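Local coordinates for C2 domain protein (Scophthalmus maximus, PDB 3W56) that binds calcium ions through the loops at one end of a C2 domain and may have wide pore channel activity, as inferred for its family, at residues Arg25-Arg30 with Met126-Val131; Gln79-Leu84 with Gln105-Thr110. One frame throughout, in Å; residues are numbered along the deposited sequence.

Contact 1: Arg25-Arg30 with Met126-Val131; sequences RLYNLR and MYTLSV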
loop_
_atom_site.group_PDB
_atom_site.type_symbol
_atom_site.label_atom_id
_atom_site.label_comp_id
_atom_site.label_asym_id
_atom_site.label_seq_id
_atom_site.Cartn_x
_atom_site.Cartn_y
_atom_site.Cartn_z
ATOM N N ARG A 25 -4.461 11.206 1.359
ATOM C CA ARG A 25 -4.601 10.578 0.046
ATOM C C ARG A 25 -3.372 9.688 -0.240
ATOM O O ARG A 25 -2.223 10.138 -0.138
ATOM C CB ARG A 25 -4.813 11.624 -1.039
ATOM C CG ARG A 25 -4.940 10.989 -2.406
ATOM C CD ARG A 25 -4.743 12.089 -3.408
ATOM N NE ARG A 25 -4.732 11.534 -4.742
ATOM C CZ ARG A 25 -4.051 12.083 -5.714
ATOM N NH1 ARG A 25 -4.107 11.537 -6.924
ATOM N NH2 ARG A 25 -3.333 13.186 -5.454
ATOM N N LEU A 26 -3.653 8.404 -0.432
ATOM C CA LEU A 26 -2.587 7.434 -0.731
ATOM C C LEU A 26 -2.763 7.107 -2.202
ATOM O O LEU A 26 -3.906 6.858 -2.667
ATOM C CB LEU A 26 -2.752 6.218 0.103
ATOM C CG LEU A 26 -1.819 5.042 -0.274
ATOM C CD1 LEU A 26 -0.365 5.389 0.102
ATOM C CD2 LEU A 26 -2.285 3.866 0.446
ATOM N N TYR A 27 -1.690 7.121 -2.984
ATOM C CA TYR A 27 -1.831 6.999 -4.439
ATOM C C TYR A 27 -0.541 6.613 -5.065
ATOM O O TYR A 27 0.493 6.510 -4.343
ATOM C CB TYR A 27 -2.404 8.279 -5.047
ATOM C CG TYR A 27 -1.606 9.564 -4.782
ATOM C CD1 TYR A 27 -0.906 10.228 -5.818
ATOM C CD2 TYR A 27 -1.608 10.134 -3.547
ATOM C CE1 TYR A 27 -0.171 11.453 -5.577
ATOM C CE2 TYR A 27 -0.915 11.338 -3.252
ATOM C CZ TYR A 27 -0.182 11.996 -4.273
ATOM O OH TYR A 27 0.444 13.168 -4.007
ATOM N N ASN A 28 -0.594 6.343 -6.363
ATOM C CA ASN A 28 0.608 5.940 -7.141
ATOM C C ASN A 28 1.288 4.707 -6.583
ATOM O O ASN A 28 2.531 4.607 -6.610
ATOM C CB ASN A 28 1.609 7.119 -7.386
ATOM C CG ASN A 28 0.964 8.244 -8.221
ATOM O OD1 ASN A 28 -0.194 8.071 -8.738
ATOM N ND2 ASN A 28 1.595 9.400 -8.253
ATOM N N LEU A 29 0.507 3.722 -6.129
ATOM C CA LEU A 29 1.011 2.432 -5.746
ATOM C C LEU A 29 1.556 1.620 -6.918
ATOM O O LEU A 29 0.922 1.421 -7.954
ATOM C CB LEU A 29 -0.081 1.642 -5.017
ATOM C CG LEU A 29 -0.653 2.305 -3.807
ATOM C CD1 LEU A 29 -2.012 1.511 -3.563
ATOM C CD2 LEU A 29 0.280 2.035 -2.729
ATOM N N ARG A 30 2.795 1.162 -6.781
ATOM C CA ARG A 30 3.284 0.242 -7.807
ATOM C C ARG A 30 4.379 -0.583 -7.152
ATOM O O ARG A 30 5.029 -0.128 -6.192
ATOM C CB ARG A 30 3.844 1.025 -8.989
ATOM C CG ARG A 30 4.962 1.936 -8.550
ATOM C CD ARG A 30 4.827 3.205 -9.229
ATOM N NE ARG A 30 6.013 4.015 -8.992
ATOM C CZ ARG A 30 6.113 5.016 -8.134
ATOM N NH1 ARG A 30 5.162 5.398 -7.233
ATOM N NH2 ARG A 30 7.284 5.646 -8.110
ATOM N N MET A 126 2.924 7.176 -2.895
ATOM C CA MET A 126 2.952 8.565 -2.570
ATOM C C MET A 126 1.812 8.764 -1.597
ATOM O O MET A 126 0.811 8.037 -1.618
ATOM C CB MET A 126 2.737 9.466 -3.790
ATOM C CG MET A 126 3.969 9.467 -4.622
ATOM S SD MET A 126 3.800 10.667 -5.934
ATOM C CE MET A 126 3.649 12.212 -5.016
ATOM N N TYR A 127 1.990 9.755 -0.752
ATOM C CA TYR A 127 0.785 10.225 -0.033
ATOM C C TYR A 127 0.831 11.689 0.157
ATOM O O TYR A 127 1.886 12.321 0.181
ATOM C CB TYR A 127 0.595 9.475 1.311
ATOM C CG TYR A 127 1.494 9.984 2.402
ATOM C CD1 TYR A 127 1.105 11.059 3.220
ATOM C CD2 TYR A 127 2.744 9.406 2.622
ATOM C CE1 TYR A 127 1.975 11.522 4.246
ATOM C CE2 TYR A 127 3.587 9.842 3.617
ATOM C CZ TYR A 127 3.194 10.908 4.421
ATOM O OH TYR A 127 4.097 11.314 5.394
ATOM N N THR A 128 -0.357 12.272 0.269
ATOM C CA THR A 128 -0.531 13.682 0.598
ATOM C C THR A 128 -1.388 13.807 1.872
ATOM O O THR A 128 -2.489 13.246 1.924
ATOM C CB THR A 128 -1.194 14.433 -0.576
ATOM O OG1 THR A 128 -0.240 14.535 -1.660
ATOM C CG2 THR A 128 -1.537 15.855 -0.155
ATOM N N LEU A 129 -0.862 14.491 2.895
ATOM C CA LEU A 129 -1.655 14.827 4.071
ATOM C C LEU A 129 -1.874 16.340 4.075
ATOM O O LEU A 129 -0.927 17.147 4.111
ATOM C CB LEU A 129 -0.963 14.367 5.345
ATOM C CG LEU A 129 -1.733 14.618 6.659
ATOM C CD1 LEU A 129 -2.950 13.762 6.773
ATOM C CD2 LEU A 129 -0.714 14.277 7.741
ATOM N N SER A 130 -3.153 16.701 4.022
ATOM C CA SER A 130 -3.529 18.063 3.747
ATOM C C SER A 130 -4.657 18.494 4.679
ATOM O O SER A 130 -5.432 17.663 5.195
ATOM C CB SER A 130 -4.042 18.164 2.304
ATOM O OG SER A 130 -5.167 17.303 2.161
ATOM N N VAL A 131 -4.726 19.813 4.843
ATOM C CA VAL A 131 -5.811 20.543 5.511
ATOM C C VAL A 131 -5.425 20.795 6.957
ATOM O O VAL A 131 -4.437 21.494 7.210
ATOM C CB VAL A 131 -7.220 19.891 5.360
ATOM C CG1 VAL A 131 -8.245 20.679 6.146
ATOM C CG2 VAL A 131 -7.634 19.816 3.893
HETATM O O HOH W 1 -2.674 14.925 -3.200
#

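Contact 2: Gln79-Leu84 with Gln105-Thr110; sequences QENDIL and QIKVGT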
loop_
_atom_site.group_PDB
_atom_site.type_symbol
_atom_site.label_atom_id
_atom_site.label_comp_id
_atom_site.label_asym_id
_atom_site.label_seq_id
_atom_site.Cartn_x
_atom_site.Cartn_y
_atom_site.Cartn_z
ATOM N N GLN A 79 -4.860 12.207 10.989
ATOM C CA GLN A 79 -4.160 13.255 11.710
ATOM C C GLN A 79 -2.677 12.972 11.615
ATOM O O GLN A 79 -2.285 11.829 11.446
ATOM C CB GLN A 79 -4.563 13.226 13.196
ATOM C CG GLN A 79 -5.957 13.824 13.481
ATOM C CD GLN A 79 -5.978 15.325 13.221
ATOM O OE1 GLN A 79 -7.026 15.908 12.873
ATOM N NE2 GLN A 79 -4.807 15.966 13.374
ATOM N N GLU A 80 -1.885 14.028 11.693
ATOM C CA GLU A 80 -0.450 13.907 11.675
ATOM C C GLU A 80 -0.014 12.914 12.742
ATOM O O GLU A 80 -0.571 12.894 13.863
ATOM C CB GLU A 80 0.173 15.265 11.903
ATOM C CG GLU A 80 1.684 15.254 11.723
ATOM C CD GLU A 80 2.226 16.623 11.367
ATOM O OE1 GLU A 80 1.677 17.617 11.914
ATOM O OE2 GLU A 80 3.181 16.694 10.537
ATOM N N ASN A 81 0.964 12.089 12.369
ATOM C CA ASN A 81 1.530 10.999 13.150
ATOM C C ASN A 81 0.727 9.754 13.254
ATOM O O ASN A 81 1.111 8.813 13.938
ATOM C CB ASN A 81 2.114 11.510 14.471
ATOM C CG ASN A 81 3.246 12.479 14.216
ATOM O OD1 ASN A 81 4.084 12.219 13.356
ATOM N ND2 ASN A 81 3.241 13.618 14.887
ATOM N N ASP A 82 -0.396 9.719 12.537
ATOM C CA ASP A 82 -1.080 8.480 12.429
ATOM C C ASP A 82 -0.115 7.548 11.686
ATOM O O ASP A 82 0.739 7.993 10.863
ATOM C CB ASP A 82 -2.290 8.630 11.538
ATOM C CG ASP A 82 -3.501 9.270 12.240
ATOM O OD1 ASP A 82 -3.550 9.333 13.504
ATOM O OD2 ASP A 82 -4.449 9.648 11.500
ATOM N N ILE A 83 -0.315 6.265 11.907
ATOM C CA ILE A 83 0.529 5.265 11.304
ATOM C C ILE A 83 -0.187 4.750 10.073
ATOM O O ILE A 83 -1.217 4.063 10.171
ATOM C CB ILE A 83 0.847 4.116 12.249
ATOM C CG1 ILE A 83 1.638 4.673 13.441
ATOM C CG2 ILE A 83 1.687 3.075 11.513
ATOM C CD1 ILE A 83 2.781 5.552 13.008
ATOM N N LEU A 84 0.387 5.104 8.920
ATOM C CA LEU A 84 0.014 4.555 7.604
ATOM C C LEU A 84 0.676 3.188 7.522
ATOM O O LEU A 84 1.884 3.057 7.664
ATOM C CB LEU A 84 0.448 5.497 6.418
ATOM C CG LEU A 84 0.345 4.874 5.016
ATOM C CD1 LEU A 84 -1.123 4.758 4.568
ATOM C CD2 LEU A 84 1.136 5.714 3.998
ATOM N N GLN A 105 4.855 6.997 10.019
ATOM C CA GLN A 105 4.059 8.079 10.585
ATOM C C GLN A 105 3.848 9.127 9.513
ATOM O O GLN A 105 4.797 9.585 8.877
ATOM C CB GLN A 105 4.751 8.699 11.783
ATOM C CG GLN A 105 4.249 8.186 13.145
ATOM C CD GLN A 105 5.121 8.664 14.303
ATOM O OE1 GLN A 105 6.277 9.118 14.104
ATOM N NE2 GLN A 105 4.582 8.584 15.515
ATOM N N ILE A 106 2.589 9.519 9.295
ATOM C CA ILE A 106 2.328 10.477 8.240
ATOM C C ILE A 106 2.522 11.931 8.694
ATOM O O ILE A 106 2.229 12.295 9.839
ATOM C CB ILE A 106 0.938 10.276 7.667
ATOM C CG1 ILE A 106 -0.073 10.451 8.815
ATOM C CG2 ILE A 106 0.825 8.875 7.131
ATOM C CD1 ILE A 106 -1.540 10.543 8.341
ATOM N N LYS A 107 3.058 12.720 7.782
ATOM C CA LYS A 107 3.476 14.091 8.002
ATOM C C LYS A 107 2.772 14.965 6.990
ATOM O O LYS A 107 2.527 14.542 5.845
ATOM C CB LYS A 107 4.977 14.218 7.839
ATOM C CG LYS A 107 5.700 13.223 8.677
ATOM C CD LYS A 107 5.630 13.552 10.150
ATOM C CE LYS A 107 6.036 12.284 10.911
ATOM N NZ LYS A 107 6.820 12.557 12.157
ATOM N N VAL A 108 2.422 16.177 7.398
ATOM C CA VAL A 108 1.753 17.086 6.456
ATOM C C VAL A 108 2.603 17.211 5.177
ATOM O O VAL A 108 3.829 17.131 5.218
ATOM C CB VAL A 108 1.530 18.494 7.064
ATOM C CG1 VAL A 108 0.722 19.373 6.119
ATOM C CG2 VAL A 108 0.814 18.367 8.398
ATOM N N GLY A 109 1.930 17.419 4.055
ATOM C CA GLY A 109 2.607 17.575 2.782
ATOM C C GLY A 109 2.518 16.374 1.859
ATOM O O GLY A 109 1.768 15.432 2.093
ATOM N N THR A 110 3.306 16.412 0.793
ATOM C CA THR A 110 3.276 15.346 -0.198
ATOM C C THR A 110 4.619 14.614 -0.155
ATOM O O THR A 110 5.692 15.239 -0.146
ATOM C CB THR A 110 2.957 15.905 -1.583
ATOM O OG1 THR A 110 1.606 16.368 -1.579
ATOM C CG2 THR A 110 3.072 14.820 -2.673
#

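Contact 1: Arg25-Arg30 with Met126-Val131
The Tyr27 ring lies between Met126 and Arg25, with CB of Met126 over the centre of one face, 3.9 Å from the ring centroid, and NH2 of Arg25 over the centre of the other. Its CG sits between the backbone N and the carbonyl carbon (chi1 58°), and the ring crosses to the neighbouring strand, where the hydroxyl OH hydrogen-bonds OG1 of Thr128 at 2.8 Å. That OG1 also bonds Thr110 on the next strand. The methionine chain bends at chi3, bringing its CE to 3.5 Å from Tyr27 OH, while the sulfur stands obliquely to the ring in a Met-aromatic contact and accepts a weak bond from ND2 of Asn28. Beneath these groups, strands 22-32 and 122-130 run antiparallel as the central pair of one sheet of the C2 beta-sandwich, with two backbone bonds between Arg25 and Thr128 and two between Tyr27 and Met126. An alanine in place of this tyrosine, lacking ring and hydroxyl, would probably open a gap between Met126 CB and the Arg25 guanidinium, leave that guanidinium freer to turn and cost Thr128 OG1 one partner. On the face bearing Leu26 and Tyr127, CD1 of Leu26 rests 3.4 Å from Met126 O. Arg25, extended from CG to NE, reaches Glu72 in a salt bridge through NH1.

Contact 2: Gln79-Leu84 with Gln105-Thr110
This is a surface contact between two connecting segments at one end of the sandwich, where the type II turn Gln79-Asp82 leading into strand 83-90 lies against the segment that links strand 97-105 to strand 109-116. Two backbone bonds join them: Asn81 N donates to Ile106 O at 2.8 Å, almost straight at 171°, and Ile106 N donates to Asp82 O at 2.9 Å. Ile106, which is buried, lies at the centre. Its CG1 stands between the backbone N and the carbonyl carbon (chi1 59°), and CD1 at the end of that branch comes to 3.4 Å from Gln79 O and also meets CB of Asp82. The other branch, CG2, packs tightly on Leu84 CB at 3.5 Å. The Ile106 side chain also touches Tyr127 and Leu129 of strand 122-130. Within the turn, Asp82 N bonds Gln79 O, and OD2 of Asp82 takes the Gln79 N-H from above its carboxylate plane at 2.6 Å, a second tie across the turn. Glu80 extends its chain across Val108 at about a right angle; its OE2 accepts the Val108 N-H at 3.3 Å, again from above the carboxylate plane. On the solvent side, Lys107 bends at chi2 and chi4, and its NZ reaches Asn81 OD1 in a weak bond of 3.0 Å. Ile83 and Gln105 form an antiparallel non-hydrogen-bonded pair, from which the paired strands 83-90 and 97-105 of one C2 sheet diverge into connections that cross to and from the other sheet.

Contacts 1 and 2 lie with their centres about 10 Å apart and meet where strand 109-116 runs beside strand 122-130. Two probable hydrogen bonds join them: Thr128 OG1 to Thr110 OG1 at 2.6 Å, and Gly109 N to Leu129 O at 2.9 Å. The methyl CG2 of Thr110 also packs at 3.4 Å from Tyr27 OH, and Tyr127 OH bonds the backbone N of Lys107. Along the chain, contact 2 is nested within the loop that contact 1 closes. Contact 1 pairs strands within one sheet, whereas contact 2 joins connections between the two sheets. Both lie away from the calcium-binding residues, such as Asp43, Asp90 and Asp97.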